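Long-range contacts in paenibacillus xanthan lyase (Paenibacillus, PDB 6F2P), which cleaves the polysaccharide xanthan by beta-elimination, probably releasing the terminal mannose of its side chains, and acts promiscuously: residues L233-I237 with V259-I263; E268-G274 with M321-W325; I285-Q291 with W580-N584; D418-D424 with N514-N518. All blocks are in the same frame, centred on the assembly; numbering follows the deposited sequence.

Overall arrangement
Contact 1 is wholly buried and apolar, helix against helix in the alpha-helical domain. Contact 2 follows it directly: helix 256-267 runs into 268-274, and Met321 touches Ile263 of contact 1. It is only partly buried, and a water joins its indole to the backbone. Contact 3 ties the helical domain to the super-sandwich domain, with a tryptophan and amide groups sharing a buried interface. Contact 4, inside the super-sandwich domain, is the most polar, built on a buried lysine, a glutamine amide and an arginine. It touches contact 2 through Leu419 against Lys273, and contact 3 where Gln291 approaches Asn423 and Asp424, so loop 418-424 touches both.

Contact 1 (L233-I237 with V259-I263); sequences LLSGI and VYRWI
Ile237, whose backbone N bonds to Leu233 O at 3.0 Å along its own helix, meets Val259 and Trp262 of the helix opposite. No hydrogen bond passes between the two segments; the join is made of methyl groups and one ring rim. With CG1 anti to the carbonyl carbon (chi1 -66°) and the chain extended beyond it, Ile237 sends CD1 to the edge of the indole, 4.0 Å from Trp262 CZ3. Its other branch turns to the valine, Ile237 CG2 lying 3.7 Å from Val259 CG2. One turn back, Leu234 fills the next position. Leu234 CD1 packs 3.8 Å from Ile263 CD1, the two side chains crossing at about a right angle, and also reaches Val259 CG1 at 4.2 Å and the rim of Trp262. Were Ile237 an alanine, CD1 and CG2 would be gone, which is likely to leave the Trp262 rim and Val259 CG2 without their aliphatic neighbour. The segment axes come within 11.2 Å at 136°, nearer antiparallel than parallel, as neighbouring helices of the alpha/alpha toroid of this lyase family commonly run. Phe211 stacks on Trp262, while Ser302 and Ile303 of helix 292-307 lie against Leu234 and Ile263. With only branched aliphatic groups and a ring edge to offer, the two helices are held here by shape and by exclusion of water, not by directed bonds.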
# COMPACT_ATOMS: atom_id res chain seq x y z
N LEU A 233 -17.41 10.22 -9.60
CA LEU A 233 -18.30 9.66 -8.58
C LEU A 233 -18.56 10.70 -7.50
O LEU A 233 -19.71 10.99 -7.18
CB LEU A 233 -17.71 8.41 -7.94
CG LEU A 233 -17.64 7.10 -8.71
CD1 LEU A 233 -17.09 6.02 -7.79
CD2 LEU A 233 -18.99 6.68 -9.24
N LEU A 234 -17.49 11.27 -6.95
CA LEU A 234 -17.61 12.31 -5.94
C LEU A 234 -18.57 13.41 -6.39
O LEU A 234 -19.40 13.88 -5.60
CB LEU A 234 -16.24 12.93 -5.63
CG LEU A 234 -16.27 14.11 -4.65
CD1 LEU A 234 -16.65 13.70 -3.23
CD2 LEU A 234 -14.96 14.86 -4.64
N SER A 235 -18.46 13.81 -7.65
CA SER A 235 -19.28 14.90 -8.17
C SER A 235 -20.76 14.56 -8.15
O SER A 235 -21.56 15.27 -7.53
CB SER A 235 -18.86 15.26 -9.59
OG SER A 235 -19.38 16.53 -9.94
N GLY A 236 -21.13 13.48 -8.83
CA GLY A 236 -22.51 13.05 -8.91
C GLY A 236 -23.15 12.75 -7.57
O GLY A 236 -24.31 13.11 -7.32
N ILE A 237 -22.40 12.10 -6.68
CA ILE A 237 -22.89 11.80 -5.34
C ILE A 237 -23.09 13.07 -4.50
O ILE A 237 -24.12 13.23 -3.84
CB ILE A 237 -22.00 10.77 -4.63
CG1 ILE A 237 -22.07 9.43 -5.36
CG2 ILE A 237 -22.41 10.63 -3.17
CD1 ILE A 237 -21.05 8.43 -4.92
N VAL A 259 -18.57 9.73 2.19
CA VAL A 259 -18.38 10.73 1.15
C VAL A 259 -17.69 11.97 1.72
O VAL A 259 -16.90 12.61 1.05
CB VAL A 259 -19.71 11.12 0.47
CG1 VAL A 259 -19.49 12.18 -0.60
CG2 VAL A 259 -20.36 9.88 -0.13
N TYR A 260 -18.00 12.30 2.97
CA TYR A 260 -17.33 13.44 3.60
C TYR A 260 -15.88 13.08 3.93
O TYR A 260 -14.98 13.89 3.74
CB TYR A 260 -18.11 13.92 4.83
CG TYR A 260 -19.52 14.33 4.47
CD1 TYR A 260 -19.80 15.61 4.02
CD2 TYR A 260 -20.56 13.41 4.52
CE1 TYR A 260 -21.08 15.97 3.66
CE2 TYR A 260 -21.84 13.76 4.16
CZ TYR A 260 -22.10 15.04 3.73
OH TYR A 260 -23.37 15.41 3.38
N ARG A 261 -15.67 11.86 4.40
CA ARG A 261 -14.32 11.39 4.68
C ARG A 261 -13.45 11.41 3.43
O ARG A 261 -12.25 11.73 3.52
CB ARG A 261 -14.34 9.97 5.28
CG ARG A 261 -15.12 9.81 6.59
CD ARG A 261 -14.96 10.99 7.54
NE ARG A 261 -13.58 11.22 7.96
CZ ARG A 261 -13.20 12.20 8.77
NH1 ARG A 261 -14.11 13.05 9.26
NH2 ARG A 261 -11.92 12.35 9.10
N TRP A 262 -14.05 11.07 2.28
CA TRP A 262 -13.32 11.02 1.00
C TRP A 262 -12.54 12.30 0.75
O TRP A 262 -11.41 12.27 0.26
CB TRP A 262 -14.25 10.77 -0.19
CG TRP A 262 -14.88 9.40 -0.21
CD1 TRP A 262 -14.51 8.31 0.53
CD2 TRP A 262 -16.01 8.99 -1.00
NE1 TRP A 262 -15.34 7.24 0.24
CE2 TRP A 262 -16.26 7.64 -0.69
CE3 TRP A 262 -16.83 9.63 -1.93
CZ2 TRP A 262 -17.30 6.92 -1.29
CZ3 TRP A 262 -17.86 8.91 -2.53
CH2 TRP A 262 -18.08 7.57 -2.20
N ILE A 263 -13.15 13.43 1.11
CA ILE A 263 -12.48 14.72 0.99
C ILE A 263 -11.19 14.77 1.79
O ILE A 263 -10.14 15.12 1.26
CB ILE A 263 -13.41 15.86 1.42
CG1 ILE A 263 -14.71 15.82 0.61
CG2 ILE A 263 -12.71 17.19 1.29
CD1 ILE A 263 -14.50 15.75 -0.89

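Contact 2 (E268-G274 with M321-W325); sequences EPFIYKG and MVKYW
A tight antiparallel hairpin, 271-272 with 275-276, lays Ile271 over the indole of Trp325 on helix 312-328. The methyl CG2 of Ile271 sits 3.7 Å from the centroid of the five-membered ring, 23° off its normal, a CH-pi contact over the face. Ile271 CD1 lies over the rim of the six-membered ring, 3.6 Å from Trp325 CH2. Met321 O, one turn earlier in the helix, lies against the opposite face, so the indole is covered from both sides. A water at the ring edge accepts from Trp325 NE1 at 2.9 Å and from Lys273 N, and donates to Ile271 O, which ties the polar end of the indole to the backbone of the hairpin.

The hairpin turns through Lys273 and Gly274, whose backbone angles are those of a type I' turn. At Gly274 (phi 96°) a CB would press on the carbonyl O of Lys273. The fold here is the alpha-helical domain, with Ile303 of helix 292-307 packing on Trp325 from within it.

At the far end, Glu268 passes obliquely beside Met321. Its extended side chain, CG anti to the backbone N (chi1 -167°), places Glu268 CG 3.8 Å from Met321 SD and Glu268 OE2 3.5 Å from Met321 CE. The carboxylate OE2 is in a salt bridge with Arg358, and the Met321 methyl lies against the same group while its sulfur packs on CG. Near the turn, Lys273 CE comes 3.7 Å from Tyr324 OH, crossing the tyrosine side chain obliquely.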
# COMPACT_ATOMS: atom_id res chain seq x y z
N GLU A 268 -8.25 16.10 -0.55
CA GLU A 268 -7.40 17.13 0.03
C GLU A 268 -5.89 16.85 -0.13
O GLU A 268 -5.13 17.76 -0.47
CB GLU A 268 -7.78 17.39 1.49
CG GLU A 268 -7.16 18.65 2.06
CD GLU A 268 -7.42 18.80 3.54
OE1 GLU A 268 -7.80 17.80 4.17
OE2 GLU A 268 -7.26 19.92 4.07
N PRO A 269 -5.44 15.61 0.11
CA PRO A 269 -3.99 15.44 -0.03
C PRO A 269 -3.52 15.54 -1.48
O PRO A 269 -2.33 15.74 -1.74
CB PRO A 269 -3.74 14.01 0.50
CG PRO A 269 -4.97 13.62 1.23
CD PRO A 269 -6.10 14.38 0.59
N PHE A 270 -4.45 15.40 -2.42
CA PHE A 270 -4.08 15.38 -3.83
C PHE A 270 -4.33 16.68 -4.54
O PHE A 270 -4.12 16.78 -5.75
CB PHE A 270 -4.77 14.23 -4.57
CG PHE A 270 -4.34 12.88 -4.11
CD1 PHE A 270 -3.05 12.43 -4.35
CD2 PHE A 270 -5.22 12.05 -3.43
CE1 PHE A 270 -2.65 11.18 -3.93
CE2 PHE A 270 -4.82 10.80 -3.01
CZ PHE A 270 -3.53 10.37 -3.26
N ILE A 271 -4.78 17.69 -3.80
CA ILE A 271 -4.90 19.02 -4.39
C ILE A 271 -3.79 19.89 -3.85
O ILE A 271 -3.80 20.26 -2.67
CB ILE A 271 -6.25 19.69 -4.11
CG1 ILE A 271 -7.36 18.92 -4.80
CG2 ILE A 271 -6.24 21.15 -4.60
CD1 ILE A 271 -8.72 19.42 -4.45
N TYR A 272 -2.83 20.20 -4.71
CA TYR A 272 -1.77 21.10 -4.31
C TYR A 272 -2.01 22.46 -4.93
O TYR A 272 -1.85 22.64 -6.13
CB TYR A 272 -0.40 20.56 -4.67
CG TYR A 272 0.69 21.25 -3.90
CD1 TYR A 272 0.99 20.87 -2.60
CD2 TYR A 272 1.38 22.32 -4.45
CE1 TYR A 272 1.97 21.51 -1.87
CE2 TYR A 272 2.37 22.98 -3.73
CZ TYR A 272 2.65 22.57 -2.44
OH TYR A 272 3.63 23.22 -1.73
N LYS A 273 -2.42 23.41 -4.09
CA LYS A 273 -2.64 24.79 -4.53
C LYS A 273 -3.41 24.90 -5.85
O LYS A 273 -3.04 25.65 -6.75
CB LYS A 273 -1.31 25.52 -4.60
CG LYS A 273 -0.59 25.56 -3.25
CD LYS A 273 0.72 26.31 -3.34
CE LYS A 273 1.35 26.45 -1.97
NZ LYS A 273 2.58 27.30 -2.02
N GLY A 274 -4.48 24.12 -5.96
CA GLY A 274 -5.37 24.20 -7.10
C GLY A 274 -5.08 23.18 -8.19
O GLY A 274 -5.75 23.15 -9.22
N MET A 321 -10.64 24.95 3.35
CA MET A 321 -9.68 24.49 2.37
C MET A 321 -10.00 25.06 0.98
O MET A 321 -9.09 25.49 0.26
CB MET A 321 -9.57 22.95 2.39
CG MET A 321 -10.80 22.20 1.94
SD MET A 321 -10.56 20.41 1.95
CE MET A 321 -10.76 20.04 3.68
N VAL A 322 -11.28 25.10 0.62
CA VAL A 322 -11.69 25.69 -0.64
C VAL A 322 -11.33 27.18 -0.70
O VAL A 322 -10.87 27.67 -1.73
CB VAL A 322 -13.20 25.47 -0.92
CG1 VAL A 322 -13.68 26.32 -2.10
CG2 VAL A 322 -13.45 24.01 -1.21
N LYS A 323 -11.52 27.90 0.40
CA LYS A 323 -11.15 29.31 0.42
C LYS A 323 -9.67 29.48 0.12
O LYS A 323 -9.30 30.29 -0.74
CB LYS A 323 -11.48 29.97 1.76
CG LYS A 323 -11.25 31.48 1.77
CD LYS A 323 -12.04 32.17 2.86
CE LYS A 323 -11.96 33.69 2.72
NZ LYS A 323 -12.82 34.41 3.70
N TYR A 324 -8.84 28.71 0.82
CA TYR A 324 -7.39 28.68 0.61
C TYR A 324 -7.04 28.56 -0.86
O TYR A 324 -6.27 29.35 -1.39
CB TYR A 324 -6.77 27.51 1.38
CG TYR A 324 -5.27 27.34 1.19
CD1 TYR A 324 -4.38 28.29 1.67
CD2 TYR A 324 -4.75 26.22 0.55
CE1 TYR A 324 -3.00 28.14 1.50
CE2 TYR A 324 -3.38 26.06 0.38
CZ TYR A 324 -2.51 27.03 0.86
OH TYR A 324 -1.14 26.89 0.70
N TRP A 325 -7.63 27.56 -1.52
CA TRP A 325 -7.36 27.31 -2.92
C TRP A 325 -7.88 28.42 -3.84
O TRP A 325 -7.28 28.70 -4.88
CB TRP A 325 -7.95 25.97 -3.35
CG TRP A 325 -7.32 24.78 -2.69
CD1 TRP A 325 -5.99 24.62 -2.36
CD2 TRP A 325 -7.98 23.58 -2.26
NE1 TRP A 325 -5.80 23.39 -1.77
CE2 TRP A 325 -7.00 22.74 -1.69
CE3 TRP A 325 -9.31 23.14 -2.31
CZ2 TRP A 325 -7.32 21.48 -1.18
CZ3 TRP A 325 -9.62 21.89 -1.79
CH2 TRP A 325 -8.63 21.07 -1.24
O HOH W 1 -3.04 22.84 -1.10

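Contact 3 (I285-Q291 with W580-N584); sequences ISRHGLQ and WSSLN
Trp580 points its indole into the bend of 285-291, which meets it over one face and at an edge. His288 CB lies over the face of the five-membered ring, and the imidazole turns off at 51° to the indole plane. Ile285 O meets the ring at its edge, 3.4 Å from Trp580 CZ3. The amide of Gln291 comes obliquely to the CZ2/CH2 side of the indole, its plane 61° from that of the ring, with Gln291 CD 3.5 Å from Trp580 CZ2. The amide is fixed by its own bonds: Gln291 NE2 donates to His288 O at 3.0 Å, on a lone pair, and OE1 accepts from His425 N. His425 ND1 also partners Trp580 NE1.

Asn584 CG, anti to the backbone N (chi1 -159°), carries ND2 to weak bonds with Ser286 OG and O at 3.2 and 3.4 Å. Ser286 OG also bonds to Arg283 O, and the stronger partner of Asn584 is Glu400, which also holds Arg287. A leucine in place of Trp580 would probably leave His425 without its indole partner and Gln291 with less surface to lie on. The contact joins two loops where the helical and super-sandwich domains of polysaccharide lyase family 8 meet.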
# COMPACT_ATOMS: atom_id res chain seq x y z
N ILE A 285 -4.38 12.30 -17.94
CA ILE A 285 -3.28 13.24 -18.03
C ILE A 285 -3.06 13.62 -19.48
O ILE A 285 -2.38 14.60 -19.78
CB ILE A 285 -1.96 12.70 -17.44
CG1 ILE A 285 -1.53 11.41 -18.16
CG2 ILE A 285 -2.10 12.46 -15.95
CD1 ILE A 285 -0.10 10.97 -17.82
N SER A 286 -3.66 12.83 -20.38
CA SER A 286 -3.55 13.07 -21.82
C SER A 286 -4.67 13.93 -22.40
O SER A 286 -4.79 14.02 -23.61
CB SER A 286 -3.49 11.75 -22.59
OG SER A 286 -4.73 11.08 -22.55
N ARG A 287 -5.48 14.55 -21.55
CA ARG A 287 -6.55 15.43 -22.04
C ARG A 287 -6.15 16.89 -21.92
O ARG A 287 -5.99 17.41 -20.81
CB ARG A 287 -7.87 15.15 -21.32
CG ARG A 287 -8.43 13.79 -21.66
CD ARG A 287 -9.61 13.39 -20.81
NE ARG A 287 -10.04 12.04 -21.15
CZ ARG A 287 -10.83 11.27 -20.40
NH1 ARG A 287 -11.30 11.73 -19.25
NH2 ARG A 287 -11.14 10.05 -20.81
N HIS A 288 -6.00 17.56 -23.06
CA HIS A 288 -5.50 18.93 -23.07
C HIS A 288 -6.41 19.90 -22.33
O HIS A 288 -5.95 20.86 -21.73
CB HIS A 288 -5.24 19.43 -24.49
CG HIS A 288 -6.48 19.59 -25.31
ND1 HIS A 288 -7.15 20.79 -25.43
CD2 HIS A 288 -7.17 18.70 -26.07
CE1 HIS A 288 -8.20 20.62 -26.22
NE2 HIS A 288 -8.23 19.37 -26.62
N GLY A 289 -7.71 19.63 -22.39
CA GLY A 289 -8.68 20.50 -21.75
C GLY A 289 -8.87 20.14 -20.29
O GLY A 289 -9.68 20.74 -19.58
N LEU A 290 -8.12 19.14 -19.83
CA LEU A 290 -8.31 18.64 -18.48
C LEU A 290 -6.97 18.43 -17.78
O LEU A 290 -6.73 17.40 -17.17
CB LEU A 290 -9.10 17.34 -18.53
CG LEU A 290 -9.89 16.96 -17.29
CD1 LEU A 290 -10.73 18.14 -16.80
CD2 LEU A 290 -10.76 15.77 -17.63
N GLN A 291 -6.11 19.44 -17.89
CA GLN A 291 -4.84 19.43 -17.18
C GLN A 291 -5.07 19.63 -15.67
O GLN A 291 -6.17 20.01 -15.26
CB GLN A 291 -3.91 20.48 -17.77
CG GLN A 291 -3.58 20.19 -19.22
CD GLN A 291 -2.74 21.25 -19.89
OE1 GLN A 291 -1.54 21.37 -19.64
NE2 GLN A 291 -3.36 22.03 -20.77
N TRP A 580 -0.90 17.62 -28.35
CA TRP A 580 -1.64 16.66 -27.54
C TRP A 580 -2.05 15.41 -28.30
O TRP A 580 -2.36 14.39 -27.69
CB TRP A 580 -2.87 17.35 -26.94
CG TRP A 580 -2.47 18.27 -25.87
CD1 TRP A 580 -2.17 19.59 -26.00
CD2 TRP A 580 -2.28 17.94 -24.49
NE1 TRP A 580 -1.82 20.12 -24.78
CE2 TRP A 580 -1.88 19.12 -23.84
CE3 TRP A 580 -2.43 16.77 -23.74
CZ2 TRP A 580 -1.63 19.16 -22.47
CZ3 TRP A 580 -2.17 16.81 -22.40
CH2 TRP A 580 -1.78 17.99 -21.77
N SER A 581 -2.05 15.49 -29.63
CA SER A 581 -2.46 14.39 -30.49
C SER A 581 -1.61 13.16 -30.26
O SER A 581 -2.10 12.03 -30.36
CB SER A 581 -2.39 14.80 -31.95
OG SER A 581 -3.52 15.58 -32.29
N SER A 582 -0.34 13.38 -29.95
CA SER A 582 0.59 12.31 -29.62
C SER A 582 0.15 11.57 -28.36
O SER A 582 0.34 10.36 -28.24
CB SER A 582 1.99 12.88 -29.41
OG SER A 582 2.44 13.55 -30.57
N LEU A 583 -0.44 12.29 -27.41
CA LEU A 583 -0.86 11.66 -26.17
C LEU A 583 -2.27 11.12 -26.28
O LEU A 583 -2.60 10.08 -25.69
CB LEU A 583 -0.79 12.64 -24.99
CG LEU A 583 0.60 13.06 -24.51
CD1 LEU A 583 1.17 14.19 -25.37
CD2 LEU A 583 0.53 13.46 -23.05
N ASN A 584 -3.11 11.83 -27.04
CA ASN A 584 -4.52 11.50 -27.14
C ASN A 584 -5.06 11.76 -28.53
O ASN A 584 -5.14 12.90 -28.97
CB ASN A 584 -5.33 12.31 -26.12
CG ASN A 584 -6.66 11.68 -25.82
OD1 ASN A 584 -7.31 11.13 -26.70
ND2 ASN A 584 -7.08 11.74 -24.56

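Contact 4 (D418-D424 with N514-N518); sequences DLSQFND and NRKLN
Lys516 drives its ammonium group into loop 418-424, where NZ donates to Asn423 O at 2.6 Å and to Ser420 O at 3.0 Å. Asp424 OD2 adds a salt bridge to Lys516 NZ at 3.5 Å, while its other oxygen pairs with Arg597. Two overlapping type I turns, Asp418 to Gln421 and Ser420 to Asn423, bring these carbonyls together against strand 508-516 of the super-sandwich domain. The lysine chain kinks at chi3 (-59°) but still reaches well out from the strand to them. The buried charge is met by two carbonyls and a carboxylate, which would probably favour the protonated form.

The Gln421 amide bonds to both backbone polar atoms of Lys516, much as a neighbouring strand would. Gln421 OE1 accepts from Lys516 N at 2.8 Å, on a lone pair, and Gln421 NE2 donates almost straight to Lys516 O at 3.2 Å (178°). Gln421 NE2 also reaches Asp418 OD2 at 2.7 Å, from above the carboxylate plane, which helps hold the amide against turning.

Stacked on this amide, with planes 7° apart, lies the guanidinium of Arg515, whose NH1 bonds to Leu414 O and whose NE donates to a water. Asp418 OD2, with no N-H aimed at it, probably adds some favourable charge. Gln421 CG rests 3.5 Å above the Arg515 guanidinium plane and 3.7 Å above the Phe422 ring, over the centre of each.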
# COMPACT_ATOMS: atom_id res chain seq x y z
N ASP A 418 5.41 27.25 -8.42
CA ASP A 418 5.25 27.24 -9.86
C ASP A 418 3.98 26.46 -10.20
O ASP A 418 4.05 25.31 -10.64
CB ASP A 418 6.47 26.59 -10.53
CG ASP A 418 6.41 26.67 -12.04
OD1 ASP A 418 5.54 27.37 -12.57
OD2 ASP A 418 7.25 26.02 -12.69
N LEU A 419 2.83 27.09 -9.99
CA LEU A 419 1.53 26.43 -10.08
C LEU A 419 1.25 25.81 -11.45
O LEU A 419 0.44 24.89 -11.55
CB LEU A 419 0.40 27.41 -9.73
CG LEU A 419 0.48 28.08 -8.35
CD1 LEU A 419 -0.80 28.82 -8.06
CD2 LEU A 419 0.78 27.07 -7.26
N SER A 420 1.92 26.30 -12.48
CA SER A 420 1.60 25.88 -13.84
C SER A 420 2.51 24.77 -14.34
O SER A 420 2.36 24.30 -15.47
CB SER A 420 1.65 27.06 -14.80
OG SER A 420 2.99 27.40 -15.10
N GLN A 421 3.44 24.35 -13.48
CA GLN A 421 4.47 23.39 -13.87
C GLN A 421 3.96 22.23 -14.72
O GLN A 421 4.54 21.91 -15.75
CB GLN A 421 5.20 22.86 -12.63
CG GLN A 421 6.23 21.78 -12.92
CD GLN A 421 7.35 22.26 -13.83
OE1 GLN A 421 7.97 21.46 -14.53
NE2 GLN A 421 7.61 23.56 -13.83
N PHE A 422 2.87 21.61 -14.29
CA PHE A 422 2.39 20.40 -14.94
C PHE A 422 1.19 20.65 -15.84
O PHE A 422 0.69 19.72 -16.48
CB PHE A 422 2.10 19.30 -13.92
CG PHE A 422 3.29 18.91 -13.10
CD1 PHE A 422 4.35 18.25 -13.69
CD2 PHE A 422 3.38 19.24 -11.77
CE1 PHE A 422 5.47 17.90 -12.96
CE2 PHE A 422 4.49 18.89 -11.03
CZ PHE A 422 5.53 18.22 -11.63
N ASN A 423 0.72 21.89 -15.86
CA ASN A 423 -0.24 22.32 -16.87
C ASN A 423 0.48 23.24 -17.87
O ASN A 423 1.70 23.14 -18.02
CB ASN A 423 -1.49 22.97 -16.25
CG ASN A 423 -1.16 23.97 -15.16
OD1 ASN A 423 -0.95 25.15 -15.43
ND2 ASN A 423 -1.14 23.50 -13.91
N ASP A 424 -0.25 24.10 -18.57
CA ASP A 424 0.38 24.99 -19.54
C ASP A 424 1.13 24.15 -20.59
O ASP A 424 2.21 24.52 -21.07
CB ASP A 424 1.28 25.98 -18.81
CG ASP A 424 2.00 26.95 -19.73
OD1 ASP A 424 1.39 27.42 -20.72
OD2 ASP A 424 3.19 27.22 -19.45
N ASN A 514 13.27 16.85 -14.79
CA ASN A 514 12.87 17.25 -16.13
C ASN A 514 11.89 18.39 -15.98
O ASN A 514 10.69 18.21 -16.12
CB ASN A 514 12.26 16.09 -16.92
CG ASN A 514 12.27 16.35 -18.42
OD1 ASN A 514 12.43 17.48 -18.86
ND2 ASN A 514 12.11 15.29 -19.21
N ARG A 515 12.40 19.58 -15.66
CA ARG A 515 11.56 20.68 -15.21
C ARG A 515 11.21 21.62 -16.34
O ARG A 515 12.07 21.97 -17.14
CB ARG A 515 12.29 21.48 -14.13
CG ARG A 515 11.40 22.42 -13.33
CD ARG A 515 10.63 21.64 -12.27
NE ARG A 515 9.78 22.50 -11.45
CZ ARG A 515 8.88 22.04 -10.60
NH1 ARG A 515 8.71 20.73 -10.47
NH2 ARG A 515 8.13 22.87 -9.88
N LYS A 516 9.95 22.05 -16.40
CA LYS A 516 9.56 23.06 -17.37
C LYS A 516 10.01 24.43 -16.89
O LYS A 516 9.86 24.76 -15.71
CB LYS A 516 8.05 23.06 -17.60
CG LYS A 516 7.66 23.73 -18.90
CD LYS A 516 6.32 24.40 -18.79
CE LYS A 516 5.25 23.43 -18.41
NZ LYS A 516 4.04 24.16 -17.97
N LEU A 517 10.56 25.23 -17.80
CA LEU A 517 11.17 26.50 -17.45
C LEU A 517 10.28 27.68 -17.82
O LEU A 517 9.16 27.50 -18.32
CB LEU A 517 12.54 26.63 -18.12
CG LEU A 517 13.43 25.41 -17.86
CD1 LEU A 517 14.80 25.56 -18.50
CD2 LEU A 517 13.56 25.18 -16.36
N ASN A 518 10.76 28.90 -17.57
CA ASN A 518 10.04 30.09 -18.00
C ASN A 518 10.04 30.19 -19.52
O ASN A 518 10.63 29.34 -20.21
CB ASN A 518 10.59 31.35 -17.34
CG ASN A 518 12.06 31.60 -17.65
OD1 ASN A 518 12.56 31.24 -18.72
ND2 ASN A 518 12.75 32.23 -16.71
O HOH W 2 9.84 24.96 -10.68
O HOH W 3 5.60 22.88 -9.08
O HOH W 4 8.90 27.02 -14.72
O HOH W 5 8.79 18.41 -14.27